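Local coordinates for protein aminoglycoside phosphotransferase (Mycobacterium smegmatis, PDB 6EF6) that phosphorylates (S)-1-amino-2-propanol, acting as the kinase of a bacterial microcompartment that uses aminoacetone, at residues Phe271-Pro276 / Ser305-Arg310; Thr267-Ile272 / Gly279-Ser284; Glu159-Trp164 / Gly259-Asp264. All coordinates share one frame; numbering follows the deposited sequence. Where two conformers were deposited one is given.

Contact 1 of 3, residues Phe271-Pro276 / Ser305-Arg310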
loop_
_atom_site.group_PDB
_atom_site.type_symbol
_atom_site.label_atom_id
_atom_site.label_comp_id
_atom_site.label_asym_id
_atom_site.label_seq_id
_atom_site.Cartn_x
_atom_site.Cartn_y
_atom_site.Cartn_z
ATOM N N PHE A 271 5.336 9.289 2.024
ATOM C CA PHE A 271 6.408 10.140 1.468
ATOM C C PHE A 271 6.183 11.651 1.621
ATOM O O PHE A 271 7.106 12.435 1.344
ATOM C CB PHE A 271 6.742 9.822 0.006
ATOM C CG PHE A 271 7.235 8.427 -0.189
ATOM C CD1 PHE A 271 8.453 8.013 0.317
ATOM C CD2 PHE A 271 6.430 7.481 -0.833
ATOM C CE1 PHE A 271 8.923 6.710 0.150
ATOM C CE2 PHE A 271 6.902 6.175 -0.993
ATOM C CZ PHE A 271 8.101 5.800 -0.499
ATOM N N ILE A 272 5.011 12.054 2.075
ATOM C CA ILE A 272 4.587 13.441 2.184
ATOM C C ILE A 272 4.174 13.778 3.619
ATOM O O ILE A 272 3.494 14.778 3.848
ATOM C CB ILE A 272 3.519 13.836 1.124
ATOM C CG1 ILE A 272 2.259 12.971 1.224
ATOM C CG2 ILE A 272 4.088 13.773 -0.263
ATOM C CD1 ILE A 272 1.123 13.417 0.254
ATOM N N GLU A 273 4.604 12.944 4.576
ATOM C CA GLU A 273 4.202 13.067 5.975
ATOM C C GLU A 273 4.639 14.380 6.588
ATOM O O GLU A 273 4.053 14.829 7.574
ATOM C CB GLU A 273 4.745 11.885 6.805
ATOM C CG GLU A 273 4.400 10.506 6.252
ATOM C CD GLU A 273 5.362 9.899 5.226
ATOM O OE1 GLU A 273 6.282 10.625 4.760
ATOM O OE2 GLU A 273 5.158 8.742 4.887
ATOM N N HIS A 274 5.733 14.965 6.097
ATOM C CA HIS A 274 6.339 16.191 6.607
ATOM C C HIS A 274 5.738 17.456 6.004
ATOM O O HIS A 274 6.152 18.571 6.337
ATOM C CB HIS A 274 7.851 16.114 6.300
ATOM C CG HIS A 274 8.114 16.002 4.820
ATOM N ND1 HIS A 274 7.861 14.858 4.074
ATOM C CD2 HIS A 274 8.481 16.954 3.923
ATOM C CE1 HIS A 274 8.131 15.095 2.804
ATOM N NE2 HIS A 274 8.492 16.365 2.683
ATOM N N ASP A 275 4.760 17.329 5.135
ATOM C CA ASP A 275 4.213 18.512 4.518
ATOM C C ASP A 275 3.412 19.327 5.545
ATOM O O ASP A 275 2.626 18.746 6.313
ATOM C CB ASP A 275 3.300 18.083 3.350
ATOM C CG ASP A 275 2.909 19.225 2.477
ATOM O OD1 ASP A 275 2.095 20.113 2.886
ATOM O OD2 ASP A 275 3.396 19.293 1.305
ATOM N N PRO A 276 3.508 20.662 5.523
ATOM C CA PRO A 276 2.753 21.478 6.499
ATOM C C PRO A 276 1.239 21.398 6.351
ATOM O O PRO A 276 0.530 21.826 7.263
ATOM C CB PRO A 276 3.260 22.900 6.254
ATOM C CG PRO A 276 4.461 22.747 5.438
ATOM C CD PRO A 276 4.415 21.465 4.706
ATOM N N SER A 305 0.223 8.774 15.351
ATOM C CA SER A 305 1.022 7.581 15.563
ATOM C C SER A 305 1.135 6.756 14.290
ATOM O O SER A 305 2.220 6.242 13.971
ATOM C CB SER A 305 0.407 6.724 16.659
ATOM O OG SER A 305 0.589 7.255 17.963
ATOM N N PHE A 306 0.046 6.581 13.553
ATOM C CA PHE A 306 0.093 5.801 12.337
ATOM C C PHE A 306 0.862 6.469 11.221
ATOM O O PHE A 306 1.470 5.788 10.397
ATOM C CB PHE A 306 -1.323 5.369 11.892
ATOM C CG PHE A 306 -1.900 4.305 12.816
ATOM C CD1 PHE A 306 -1.185 3.128 13.038
ATOM C CD2 PHE A 306 -3.043 4.512 13.558
ATOM C CE1 PHE A 306 -1.628 2.147 13.907
ATOM C CE2 PHE A 306 -3.523 3.496 14.473
ATOM C CZ PHE A 306 -2.771 2.347 14.661
ATOM N N VAL A 307 0.787 7.793 11.136
ATOM C CA VAL A 307 1.653 8.528 10.209
ATOM C C VAL A 307 3.115 8.251 10.544
ATOM O O VAL A 307 3.931 8.018 9.645
ATOM C CB VAL A 307 1.310 10.040 10.188
ATOM C CG1 VAL A 307 2.299 10.794 9.342
ATOM C CG2 VAL A 307 -0.099 10.273 9.717
ATOM N N PHE A 308 3.467 8.340 11.816
ATOM C CA PHE A 308 4.852 8.124 12.237
ATOM C C PHE A 308 5.318 6.683 12.007
ATOM O O PHE A 308 6.437 6.456 11.559
ATOM C CB PHE A 308 5.059 8.595 13.665
ATOM C CG PHE A 308 6.515 8.640 14.029
ATOM C CD1 PHE A 308 7.369 9.549 13.411
ATOM C CD2 PHE A 308 7.089 7.759 14.933
ATOM C CE1 PHE A 308 8.715 9.548 13.699
ATOM C CE2 PHE A 308 8.453 7.808 15.224
ATOM C CZ PHE A 308 9.242 8.698 14.603
ATOM N N LEU A 309 4.430 5.715 12.214
ATOM C CA LEU A 309 4.743 4.319 11.880
ATOM C C LEU A 309 5.063 4.189 10.397
ATOM O O LEU A 309 6.062 3.569 10.001
ATOM C CB LEU A 309 3.542 3.423 12.257
ATOM C CG LEU A 309 3.681 1.948 11.899
ATOM C CD1 LEU A 309 4.912 1.293 12.442
ATOM C CD2 LEU A 309 2.444 1.146 12.306
ATOM N N ARG A 310 4.209 4.772 9.537
ATOM C CA ARG A 310 4.487 4.719 8.087
ATOM C C ARG A 310 5.821 5.394 7.751
ATOM O O ARG A 310 6.568 4.898 6.905
ATOM C CB ARG A 310 3.331 5.386 7.312
ATOM C CG ARG A 310 3.488 5.356 5.827
ATOM C CD ARG A 310 3.520 3.923 5.289
ATOM N NE ARG A 310 3.289 3.870 3.843
ATOM C CZ ARG A 310 3.159 2.800 3.094
ATOM N NH1 ARG A 310 3.339 1.595 3.662
ATOM N NH2 ARG A 310 2.918 2.880 1.781
#

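Contact 2 of 3, residues Thr267-Ile272 / Gly279-Ser284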
loop_
_atom_site.group_PDB
_atom_site.type_symbol
_atom_site.label_atom_id
_atom_site.label_comp_id
_atom_site.label_asym_id
_atom_site.label_seq_id
_atom_site.Cartn_x
_atom_site.Cartn_y
_atom_site.Cartn_z
ATOM N N THR A 267 -0.620 5.337 5.444
ATOM C CA THR A 267 -0.239 5.067 4.072
ATOM C C THR A 267 -0.759 6.155 3.112
ATOM O O THR A 267 -0.139 6.382 2.085
ATOM C CB THR A 267 -0.647 3.665 3.600
ATOM O OG1 THR A 267 -2.050 3.576 3.315
ATOM C CG2 THR A 267 -0.210 2.576 4.567
ATOM N N ALA A 268 -1.893 6.798 3.419
ATOM C CA ALA A 268 -2.443 7.872 2.599
ATOM C C ALA A 268 -1.448 9.006 2.403
ATOM O O ALA A 268 -1.514 9.702 1.385
ATOM C CB ALA A 268 -3.698 8.394 3.276
ATOM N N VAL A 269 -0.575 9.257 3.381
ATOM C CA VAL A 269 0.376 10.348 3.309
ATOM C C VAL A 269 1.806 9.841 3.108
ATOM O O VAL A 269 2.786 10.553 3.384
ATOM C CB VAL A 269 0.246 11.288 4.505
ATOM C CG1 VAL A 269 -1.094 12.046 4.429
ATOM C CG2 VAL A 269 0.337 10.570 5.815
ATOM N N SER A 270 1.935 8.693 2.454
ATOM C CA SER A 270 3.246 8.101 2.173
ATOM C C SER A 270 4.131 9.104 1.472
ATOM O O SER A 270 3.763 9.658 0.413
ATOM C CB SER A 270 3.118 6.894 1.253
ATOM O OG SER A 270 2.450 5.811 1.875
ATOM N N PHE A 271 5.336 9.289 2.024
ATOM C CA PHE A 271 6.408 10.140 1.468
ATOM C C PHE A 271 6.183 11.651 1.621
ATOM O O PHE A 271 7.106 12.435 1.344
ATOM C CB PHE A 271 6.742 9.822 0.006
ATOM C CG PHE A 271 7.235 8.427 -0.189
ATOM C CD1 PHE A 271 8.453 8.013 0.317
ATOM C CD2 PHE A 271 6.430 7.481 -0.833
ATOM C CE1 PHE A 271 8.923 6.710 0.150
ATOM C CE2 PHE A 271 6.902 6.175 -0.993
ATOM C CZ PHE A 271 8.101 5.800 -0.499
ATOM N N ILE A 272 5.011 12.054 2.075
ATOM C CA ILE A 272 4.587 13.441 2.184
ATOM C C ILE A 272 4.174 13.778 3.619
ATOM O O ILE A 272 3.494 14.778 3.848
ATOM C CB ILE A 272 3.519 13.836 1.124
ATOM C CG1 ILE A 272 2.259 12.971 1.224
ATOM C CG2 ILE A 272 4.088 13.773 -0.263
ATOM C CD1 ILE A 272 1.123 13.417 0.254
ATOM N N GLY A 279 -2.308 18.546 8.555
ATOM C CA GLY A 279 -3.516 18.704 9.361
ATOM C C GLY A 279 -4.767 18.897 8.517
ATOM O O GLY A 279 -5.824 18.342 8.852
ATOM N N GLU A 280 -4.669 19.654 7.439
ATOM C CA GLU A 280 -5.796 19.832 6.527
ATOM C C GLU A 280 -6.133 18.532 5.821
ATOM O O GLU A 280 -7.305 18.154 5.695
ATOM C CB GLU A 280 -5.426 20.895 5.482
ATOM C CG GLU A 280 -6.473 21.084 4.314
ATOM C CD GLU A 280 -5.870 21.649 2.994
ATOM O OE1 GLU A 280 -5.141 22.666 3.064
ATOM O OE2 GLU A 280 -6.103 21.067 1.888
ATOM N N TRP A 281 -5.113 17.816 5.347
ATOM C CA TRP A 281 -5.324 16.546 4.687
ATOM C C TRP A 281 -5.995 15.559 5.621
ATOM O O TRP A 281 -6.916 14.809 5.227
ATOM C CB TRP A 281 -3.979 15.992 4.235
ATOM C CG TRP A 281 -3.296 16.834 3.173
ATOM C CD1 TRP A 281 -3.860 17.757 2.345
ATOM C CD2 TRP A 281 -1.925 16.743 2.781
ATOM N NE1 TRP A 281 -2.921 18.252 1.480
ATOM C CE2 TRP A 281 -1.729 17.629 1.721
ATOM C CE3 TRP A 281 -0.866 15.958 3.223
ATOM C CZ2 TRP A 281 -0.477 17.820 1.108
ATOM C CZ3 TRP A 281 0.382 16.148 2.617
ATOM C CH2 TRP A 281 0.535 17.045 1.553
ATOM N N GLN A 282 -5.543 15.516 6.877
ATOM C CA GLN A 282 -6.175 14.646 7.859
ATOM C C GLN A 282 -7.656 15.002 8.022
ATOM O O GLN A 282 -8.510 14.099 8.048
ATOM C CB GLN A 282 -5.441 14.761 9.191
ATOM C CG GLN A 282 -5.977 13.772 10.219
ATOM C CD GLN A 282 -5.290 13.809 11.563
ATOM O OE1 GLN A 282 -5.937 13.996 12.606
ATOM N NE2 GLN A 282 -4.034 13.590 11.546
ATOM N N GLU A 283 -7.978 16.271 8.196
ATOM C CA GLU A 283 -9.376 16.646 8.403
ATOM C C GLU A 283 -10.222 16.256 7.190
ATOM O O GLU A 283 -11.340 15.779 7.359
ATOM C CB GLU A 283 -9.531 18.135 8.708
ATOM C CG GLU A 283 -8.930 18.496 10.063
ATOM C CD GLU A 283 -9.324 19.880 10.618
ATOM O OE1 GLU A 283 -10.375 20.431 10.246
ATOM O OE2 GLU A 283 -8.565 20.413 11.461
ATOM N N SER A 284 -9.694 16.390 5.979
ATOM C CA SER A 284 -10.458 16.012 4.799
ATOM C C SER A 284 -10.667 14.512 4.767
ATOM O O SER A 284 -11.771 14.027 4.503
ATOM C CB SER A 284 -9.725 16.489 3.543
ATOM O OG SER A 284 -9.609 17.891 3.512
#

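Contact 3 of 3, residues Glu159-Trp164 / Gly259-Asp264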
loop_
_atom_site.group_PDB
_atom_site.type_symbol
_atom_site.label_atom_id
_atom_site.label_comp_id
_atom_site.label_asym_id
_atom_site.label_seq_id
_atom_site.Cartn_x
_atom_site.Cartn_y
_atom_site.Cartn_z
ATOM N N GLU A 159 -15.126 -1.453 6.307
ATOM C CA GLU A 159 -16.435 -2.035 6.567
ATOM C C GLU A 159 -16.524 -3.424 5.962
ATOM O O GLU A 159 -17.056 -4.354 6.596
ATOM C CB GLU A 159 -17.486 -1.114 5.966
ATOM C CG GLU A 159 -18.945 -1.579 6.184
ATOM C CD GLU A 159 -19.924 -0.866 5.270
ATOM O OE1 GLU A 159 -20.541 0.131 5.705
ATOM O OE2 GLU A 159 -20.063 -1.296 4.105
ATOM N N HIS A 160 -16.072 -3.601 4.714
ATOM C CA HIS A 160 -16.087 -4.930 4.112
ATOM C C HIS A 160 -15.234 -5.905 4.906
ATOM O O HIS A 160 -15.660 -7.026 5.227
ATOM C CB HIS A 160 -15.645 -4.916 2.660
ATOM C CG HIS A 160 -15.725 -6.269 2.058
ATOM N ND1 HIS A 160 -14.673 -7.158 2.048
ATOM C CD2 HIS A 160 -16.800 -6.957 1.600
ATOM C CE1 HIS A 160 -15.072 -8.306 1.533
ATOM N NE2 HIS A 160 -16.373 -8.224 1.278
ATOM N N SER A 161 -14.016 -5.505 5.236
ATOM C CA SER A 161 -13.110 -6.383 5.969
ATOM C C SER A 161 -13.719 -6.835 7.301
ATOM O O SER A 161 -13.562 -7.999 7.704
ATOM C CB SER A 161 -11.771 -5.642 6.183
ATOM O OG SER A 161 -10.965 -6.275 7.183
ATOM N N GLN A 162 -14.379 -5.921 8.005
ATOM C CA GLN A 162 -14.980 -6.245 9.297
ATOM C C GLN A 162 -16.117 -7.237 9.195
ATOM O O GLN A 162 -16.396 -7.946 10.174
ATOM C CB GLN A 162 -15.521 -4.982 9.939
ATOM C CG GLN A 162 -14.400 -4.094 10.434
ATOM C CD GLN A 162 -14.736 -3.367 11.700
ATOM O OE1 GLN A 162 -15.376 -2.314 11.678
ATOM N NE2 GLN A 162 -14.311 -3.927 12.823
ATOM N N ARG A 163 -16.818 -7.299 8.070
ATOM C CA ARG A 163 -17.947 -8.217 8.001
ATOM C C ARG A 163 -17.661 -9.468 7.187
ATOM O O ARG A 163 -18.427 -10.431 7.272
ATOM C CB ARG A 163 -19.155 -7.471 7.456
ATOM C CG ARG A 163 -19.111 -7.123 6.010
ATOM C CD ARG A 163 -20.380 -6.359 5.583
ATOM N NE ARG A 163 -20.093 -5.378 4.533
ATOM C CZ ARG A 163 -20.154 -5.609 3.220
ATOM N NH1 ARG A 163 -19.849 -4.626 2.376
ATOM N NH2 ARG A 163 -20.516 -6.802 2.749
ATOM N N TRP A 164 -16.541 -9.514 6.484
ATOM C CA TRP A 164 -16.282 -10.595 5.538
ATOM C C TRP A 164 -15.817 -11.814 6.297
ATOM O O TRP A 164 -14.802 -11.773 7.000
ATOM C CB TRP A 164 -15.202 -10.169 4.538
ATOM C CG TRP A 164 -14.883 -11.195 3.457
ATOM C CD1 TRP A 164 -15.787 -11.988 2.769
ATOM C CD2 TRP A 164 -13.596 -11.527 2.949
ATOM N NE1 TRP A 164 -15.128 -12.788 1.870
ATOM C CE2 TRP A 164 -13.786 -12.512 1.950
ATOM C CE3 TRP A 164 -12.291 -11.083 3.234
ATOM C CZ2 TRP A 164 -12.722 -13.060 1.257
ATOM C CZ3 TRP A 164 -11.245 -11.627 2.538
ATOM C CH2 TRP A 164 -11.470 -12.591 1.553
ATOM N N GLY A 259 -3.355 -5.842 10.060
ATOM C CA GLY A 259 -2.713 -4.679 10.646
ATOM C C GLY A 259 -3.737 -3.775 11.302
ATOM O O GLY A 259 -4.920 -4.108 11.329
ATOM N N TRP A 260 -3.283 -2.653 11.855
ATOM C CA TRP A 260 -4.244 -1.698 12.408
ATOM C C TRP A 260 -5.041 -1.025 11.316
ATOM O O TRP A 260 -4.441 -0.503 10.365
ATOM C CB TRP A 260 -3.557 -0.686 13.315
ATOM C CG TRP A 260 -3.027 -1.265 14.598
ATOM C CD1 TRP A 260 -3.753 -1.500 15.735
ATOM C CD2 TRP A 260 -1.708 -1.755 14.878
ATOM N NE1 TRP A 260 -2.985 -2.074 16.695
ATOM C CE2 TRP A 260 -1.716 -2.235 16.208
ATOM C CE3 TRP A 260 -0.498 -1.762 14.157
ATOM C CZ2 TRP A 260 -0.607 -2.797 16.816
ATOM C CZ3 TRP A 260 0.611 -2.342 14.783
ATOM C CH2 TRP A 260 0.551 -2.797 16.107
ATOM N N TYR A 261 -6.365 -0.961 11.476
ATOM C CA TYR A 261 -7.172 -0.283 10.458
ATOM C C TYR A 261 -6.636 1.112 10.136
ATOM O O TYR A 261 -6.526 1.497 8.965
ATOM C CB TYR A 261 -8.655 -0.224 10.862
ATOM C CG TYR A 261 -9.329 -1.572 10.840
ATOM C CD1 TYR A 261 -9.442 -2.297 9.684
ATOM C CD2 TYR A 261 -9.794 -2.144 11.986
ATOM C CE1 TYR A 261 -10.060 -3.566 9.680
ATOM C CE2 TYR A 261 -10.399 -3.390 12.005
ATOM C CZ TYR A 261 -10.493 -4.101 10.828
ATOM O OH TYR A 261 -11.120 -5.354 10.863
ATOM N N PHE A 262 -6.339 1.908 11.158
ATOM C CA PHE A 262 -5.917 3.284 10.917
ATOM C C PHE A 262 -4.478 3.435 10.458
ATOM O O PHE A 262 -4.074 4.539 10.058
ATOM C CB PHE A 262 -6.414 4.193 12.042
ATOM C CG PHE A 262 -7.909 4.268 12.021
ATOM C CD1 PHE A 262 -8.514 4.985 10.988
ATOM C CD2 PHE A 262 -8.716 3.603 12.894
ATOM C CE1 PHE A 262 -9.883 5.023 10.868
ATOM C CE2 PHE A 262 -10.090 3.622 12.750
ATOM C CZ PHE A 262 -10.655 4.335 11.751
ATOM N N TYR A 263 -3.700 2.347 10.404
ATOM C CA TYR A 263 -2.456 2.421 9.658
ATOM C C TYR A 263 -2.719 2.791 8.209
ATOM O O TYR A 263 -1.879 3.425 7.585
ATOM C CB TYR A 263 -1.721 1.077 9.791
ATOM C CG TYR A 263 -0.493 0.951 8.910
ATOM C CD1 TYR A 263 0.609 1.799 9.034
ATOM C CD2 TYR A 263 -0.435 -0.003 7.924
ATOM C CE1 TYR A 263 1.698 1.701 8.208
ATOM C CE2 TYR A 263 0.685 -0.130 7.081
ATOM C CZ TYR A 263 1.730 0.737 7.241
ATOM O OH TYR A 263 2.822 0.622 6.416
ATOM N N ASP A 264 -3.884 2.438 7.649
ATOM C CA ASP A 264 -4.182 2.865 6.284
ATOM C C ASP A 264 -4.125 4.391 6.125
ATOM O O ASP A 264 -3.741 4.893 5.035
ATOM C CB ASP A 264 -5.551 2.340 5.844
ATOM C CG ASP A 264 -5.552 0.903 5.415
ATOM O OD1 ASP A 264 -4.539 0.377 4.915
ATOM O OD2 ASP A 264 -6.648 0.289 5.543
HETATM O O HOH W 1 -10.792 -7.655 9.325
#

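Contact 1 of 3, residues Phe271-Pro276 / Ser305-Arg310
V307 opens the contact on helix 303-320, where the helical C-terminal part of this APH-type kinase fold meets the loop joining helices 263-268 and 278-290. Its CG1 lies anti to the backbone N (chi1 174°) and reaches the aliphatic stem of E273, 3.7 Å from E273 CB; E273 CG is just as near. The two side chains run past each other in opposite senses, so V307 meets methylenes and the carboxylate lies further along the helix.

One turn on, R310 presents its own methylene: R310 CG sits 3.9 Å from E273 OE2. The charged ends do not pair here, since E273 OE2 and R310 NE are 5.3 Å apart; the carboxylate and guanidinium planes are turned 64° from each other. Each charge has its main partner elsewhere: E273 OE1 forms a salt bridge with R311 and a hydrogen bond with Y334, while R310 NH2 pairs with D231, a sodium ligand. R310 also belongs to the pocket of the bound 1-methoxypropan-2-amine.

The loop contains a type I turn from I272 to D275. The bend of E273 at chi2 (88°) folds its carboxylate back to the residue just before that turn, where the F271 N-H makes a weak hydrogen bond of 2.9 Å to E273 OE2.

Contact 2 of 3, residues Thr267-Ile272 / Gly279-Ser284
W281 of helix 278-290 offers the six-membered end of its indole to I272 and V269, which lie just beyond helix 263-268. These are two consecutive helices of the kinase fold's helical C-terminal part, joined by a short loop, with W281 of the second against the loop that leaves the first. I272 makes the nearer approach: its CD1 stands 3.7 Å from W281 CZ3, and the side chains cross at about a right angle. The backbone joins in, for I272 O lies in the indole plane at the ring's edge, 3.6 Å from W281 CZ3. V269 comes obliquely to the ring, CG1 being 4.1 Å from W281 CE3.

I272 CG1 is placed between the backbone N and the carbonyl carbon (chi1 59°), which carries the extended CD1 to the indole. In the next shell, F147 of helix 147-163 stacks on W281 and also touches V269 and I272, while L144 adds to the apolar surroundings of I272 and W281.

The loop carrying V269 and I272 contains a type II turn, closed by I272 N to V269 O at 3.0 Å. Its start is tied back to the helix by S270, because T267 O accepts from both S270 N and S270 OG. S270 OG in turn accepts a hydrogen bond from R310 NE. The hydroxyl bond, S270 OG to T267 O, is 2.7 Å long, its donor tilted 20° from the carbonyl plane.

Contact 3 of 3, residues Glu159-Trp164 / Gly259-Asp264
S161 OG, on the last turn of helix 147-163, accepts a hydrogen bond from a water at 2.6 Å and itself hydrogen-bonds to L227 O. The same water donates to Y261 OH over 2.8 Å, making a water bridge between this helix of the kinase fold's C-terminal part and the segment that runs from strand 259-260 into helix 263-268. The two hydroxyl oxygens, S161 OG and Y261 OH, are themselves 3.8 Å apart, so the water supplies the polar link between them.

S161 OG also lies in the plane of the Y261 ring, at its edge, 3.8 Å from Y261 CE1. Its position anti to the backbone N (chi1 165°) aims it at that edge.

Q162 lays a methylene beside the hydroxyl end of Y261. Its chain bends at chi2, and the amide and ring planes are 58° apart; Q162 OE1 is held by R293 outside the contact. Outside the two segments, the Y261 ring meets that of H158, whose NE2 hydrogen-bonds D264 OD2. Through S161, Q162 and I228, the buried Y261 joins the end of helix 147-163 to strand 227-228. Beside the bridged hydroxyl, Q162 CG comes within 3.5 Å of Y261 OH, oblique to the ring.

Overall arrangement
Contacts 1 and 2 are neighbours, their centres 7 Å apart, and share F271 and I272: E273 of the loop meets helix 303-320, while I272 and V269 meet helix 278-290. R310 NE to S270 OG, 2.9 Å, joins them directly, and V307 CG2 packs 3.9 Å from V269 CG2. Contact 3 lies about 20 Å from contact 1 and 18 Å from contact 2, centre to centre, yet helix 263-268 runs from its second segment into contact 2. R310 NH1 reaches Y263 OH at 3.0 Å, connecting contacts 1 and 3. R310 also ties contact 1 to the ligand site, its side chain about 4 Å from the bound 1-methoxypropan-2-amine and about 6 Å from a sodium ion.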